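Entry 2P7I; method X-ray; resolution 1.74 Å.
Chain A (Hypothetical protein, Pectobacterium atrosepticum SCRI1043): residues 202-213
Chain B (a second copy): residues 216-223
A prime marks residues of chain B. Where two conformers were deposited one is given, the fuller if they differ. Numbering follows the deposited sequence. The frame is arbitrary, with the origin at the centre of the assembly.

Chain A 202-213: KALANFQWDQIL
Chain B, residues 216-223: DILSKEYL

How do the two backbones meet? In chain A, residues 202-205 form a loop, Ala205 is the N-cap, and a helix begins at Asn206; in chain B, a loop leads through the N-cap Ser219′ into a helix from Lys220′. The CA atoms of Gln208 and Ile217′ lie 6.0 Å apart, and the stretches together bury 350 Å².

Why does Ile217′ cover the most surface? Its CA-to-CB bond points sideways, but with chi1 m and chi2 t the branched side chain reaches the chain A helix: Ile217′ CG2 lies 3.8 Å from Gln208 CB, and Ile217′ CD1 3.9 Å from Gln211 CB. Such contacts need only aliphatic carbon.

What positions Gln208? Its m, t rotamer with chi3 at -43° turns the amide back to the helix start, where Ala205 N donates to Gln208 OE1 at 2.7 Å. That leaves Gln208 NE2 over one face of the Tyr222′ ring, 3.8 Å from Tyr222′ CD1.

How does Tyr222′ fasten the loop? The Tyr222′ CA-to-CB bond points toward chain A, with chi1 t and chi2 84°, and Tyr222′ OH donates to Ala203 O at 2.8 Å, the one hydrogen bond between the stretches. Leu204 CD2 packs 4.0 Å from Tyr222′ CZ and 3.8 Å from Leu218′ CD2, adding apolar cover beside that polar link.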

# COMPACT_ATOMS: atom_id res chain seq x y z
N LYS A 202 -5.77 -4.01 11.07
CA LYS A 202 -5.55 -5.04 12.12
C LYS A 202 -4.11 -5.59 12.09
O LYS A 202 -3.75 -6.36 11.17
CB LYS A 202 -6.52 -6.18 11.89
CG LYS A 202 -6.60 -7.19 13.01
CD LYS A 202 -7.22 -8.48 12.44
CE LYS A 202 -7.32 -9.60 13.50
NZ LYS A 202 -7.91 -10.83 12.87
N ALA A 203 -3.30 -5.19 13.05
CA ALA A 203 -1.90 -5.63 13.09
C ALA A 203 -1.64 -6.70 14.14
O ALA A 203 -0.57 -7.30 14.15
CB ALA A 203 -0.96 -4.43 13.27
N LEU A 204 -2.65 -7.00 14.96
CA LEU A 204 -2.54 -8.02 15.98
C LEU A 204 -3.57 -9.11 15.75
O LEU A 204 -4.62 -8.85 15.18
CB LEU A 204 -2.75 -7.39 17.35
CG LEU A 204 -1.83 -6.18 17.62
CD1 LEU A 204 -2.49 -5.23 18.62
CD2 LEU A 204 -0.45 -6.65 18.09
N ALA A 205 -3.26 -10.33 16.20
CA ALA A 205 -4.21 -11.44 16.06
C ALA A 205 -5.27 -11.34 17.14
O ALA A 205 -5.09 -10.67 18.17
CB ALA A 205 -3.51 -12.78 16.11
N ASN A 206 -6.40 -12.00 16.91
CA ASN A 206 -7.50 -11.99 17.90
C ASN A 206 -7.06 -12.38 19.31
O ASN A 206 -7.41 -11.72 20.31
CB ASN A 206 -8.63 -12.91 17.43
CG ASN A 206 -9.47 -12.26 16.35
OD1 ASN A 206 -8.94 -11.82 15.31
ND2 ASN A 206 -10.77 -12.18 16.59
N PHE A 207 -6.26 -13.43 19.40
CA PHE A 207 -5.75 -13.87 20.71
C PHE A 207 -4.93 -12.77 21.39
O PHE A 207 -4.94 -12.65 22.63
CB PHE A 207 -4.97 -15.21 20.57
CG PHE A 207 -3.53 -15.04 20.15
CD1 PHE A 207 -3.15 -15.20 18.83
CD2 PHE A 207 -2.55 -14.74 21.10
CE1 PHE A 207 -1.82 -15.06 18.44
CE2 PHE A 207 -1.21 -14.59 20.72
CZ PHE A 207 -0.84 -14.75 19.38
N GLN A 208 -4.24 -11.95 20.60
CA GLN A 208 -3.48 -10.81 21.14
C GLN A 208 -4.39 -9.64 21.52
O GLN A 208 -4.15 -8.96 22.52
CB GLN A 208 -2.43 -10.32 20.14
CG GLN A 208 -1.36 -11.36 19.78
CD GLN A 208 -0.47 -10.89 18.63
OE1 GLN A 208 -0.95 -10.33 17.64
NE2 GLN A 208 0.84 -11.11 18.76
N TRP A 209 -5.40 -9.37 20.69
CA TRP A 209 -6.38 -8.32 21.00
C TRP A 209 -7.09 -8.68 22.31
O TRP A 209 -7.13 -7.88 23.26
CB TRP A 209 -7.43 -8.17 19.88
CG TRP A 209 -6.94 -7.44 18.66
CD1 TRP A 209 -6.70 -7.98 17.42
CD2 TRP A 209 -6.64 -6.06 18.56
NE1 TRP A 209 -6.26 -7.01 16.56
CE2 TRP A 209 -6.21 -5.81 17.23
CE3 TRP A 209 -6.67 -5.00 19.46
CZ2 TRP A 209 -5.83 -4.55 16.78
CZ3 TRP A 209 -6.29 -3.73 19.01
CH2 TRP A 209 -5.88 -3.52 17.68
N ASP A 210 -7.62 -9.90 22.37
CA ASP A 210 -8.38 -10.36 23.54
C ASP A 210 -7.54 -10.19 24.82
O ASP A 210 -8.06 -9.76 25.86
CB ASP A 210 -8.86 -11.81 23.33
CG ASP A 210 -9.91 -11.95 22.19
OD1 ASP A 210 -10.41 -10.91 21.67
OD2 ASP A 210 -10.22 -13.10 21.81
N GLN A 211 -6.24 -10.47 24.73
CA GLN A 211 -5.32 -10.18 25.83
C GLN A 211 -5.16 -8.66 26.04
O GLN A 211 -5.42 -8.15 27.15
CB GLN A 211 -3.95 -10.85 25.61
CG GLN A 211 -3.98 -12.39 25.56
N ILE A 212 -4.76 -7.93 25.01
CA ILE A 212 -4.48 -6.49 25.16
C ILE A 212 -5.73 -5.70 25.54
O ILE A 212 -5.63 -4.68 26.24
CB ILE A 212 -3.84 -5.87 23.89
CG1 ILE A 212 -3.05 -4.60 24.24
CG2 ILE A 212 -4.91 -5.58 22.84
CD1 ILE A 212 -2.01 -4.17 23.18
N LEU A 213 -6.91 -6.17 25.10
CA LEU A 213 -8.19 -5.52 25.45
C LEU A 213 -8.51 -5.60 26.97
O LEU A 213 -9.26 -4.75 27.50
CB LEU A 213 -9.36 -6.10 24.60
CG LEU A 213 -9.41 -5.82 23.07
CD1 LEU A 213 -10.42 -6.76 22.36
CD2 LEU A 213 -9.70 -4.33 22.75
N ASP B 216 3.91 -11.15 27.80
CA ASP B 216 4.26 -12.21 26.86
C ASP B 216 3.19 -12.29 25.76
O ASP B 216 2.92 -13.38 25.25
CB ASP B 216 4.40 -13.54 27.62
N ILE B 217 2.60 -11.15 25.39
CA ILE B 217 1.53 -11.12 24.36
C ILE B 217 2.17 -11.23 22.97
O ILE B 217 1.64 -11.89 22.08
CB ILE B 217 0.61 -9.85 24.49
CG1 ILE B 217 -0.10 -9.84 25.87
CG2 ILE B 217 -0.45 -9.80 23.38
CD1 ILE B 217 -0.85 -8.52 26.20
N LEU B 218 3.33 -10.60 22.79
CA LEU B 218 4.08 -10.66 21.53
C LEU B 218 5.45 -11.38 21.70
O LEU B 218 6.21 -11.08 22.63
CB LEU B 218 4.30 -9.23 21.00
CG LEU B 218 3.07 -8.33 20.78
CD1 LEU B 218 3.47 -7.00 20.17
CD2 LEU B 218 2.01 -8.98 19.90
N SER B 219 5.76 -12.31 20.79
CA SER B 219 7.02 -13.07 20.80
C SER B 219 8.09 -12.41 19.94
O SER B 219 7.81 -11.49 19.18
CB SER B 219 6.77 -14.46 20.23
OG SER B 219 6.36 -14.35 18.87
N LYS B 220 9.30 -12.94 20.01
CA LYS B 220 10.36 -12.49 19.17
C LYS B 220 10.05 -12.84 17.71
O LYS B 220 10.45 -12.13 16.79
CB LYS B 220 11.69 -13.11 19.62
CG LYS B 220 12.24 -14.24 18.75
CD LYS B 220 13.77 -14.32 18.80
CE LYS B 220 14.39 -14.30 17.39
NZ LYS B 220 13.92 -15.43 16.52
N GLU B 221 9.35 -13.94 17.51
CA GLU B 221 8.98 -14.36 16.16
C GLU B 221 7.99 -13.38 15.57
O GLU B 221 8.10 -13.07 14.37
CB GLU B 221 8.41 -15.79 16.18
CG GLU B 221 9.45 -16.85 16.59
CD GLU B 221 9.70 -16.92 18.11
OE1 GLU B 221 8.86 -16.45 18.93
OE2 GLU B 221 10.77 -17.46 18.50
N TYR B 222 7.07 -12.85 16.40
CA TYR B 222 6.18 -11.76 15.97
C TYR B 222 7.01 -10.58 15.51
O TYR B 222 6.75 -10.00 14.45
CB TYR B 222 5.13 -11.33 17.04
CG TYR B 222 4.24 -10.13 16.62
CD1 TYR B 222 3.10 -10.30 15.84
CD2 TYR B 222 4.53 -8.85 17.02
CE1 TYR B 222 2.27 -9.21 15.47
CE2 TYR B 222 3.74 -7.75 16.63
CZ TYR B 222 2.60 -7.94 15.86
OH TYR B 222 1.82 -6.83 15.49
N LEU B 223 8.04 -10.20 16.26
CA LEU B 223 8.84 -9.03 15.90
C LEU B 223 9.56 -9.27 14.55
O LEU B 223 9.59 -8.41 13.63
CB LEU B 223 9.85 -8.72 17.02
CG LEU B 223 9.19 -8.24 18.32
CD1 LEU B 223 10.27 -8.04 19.36
CD2 LEU B 223 8.34 -6.99 18.12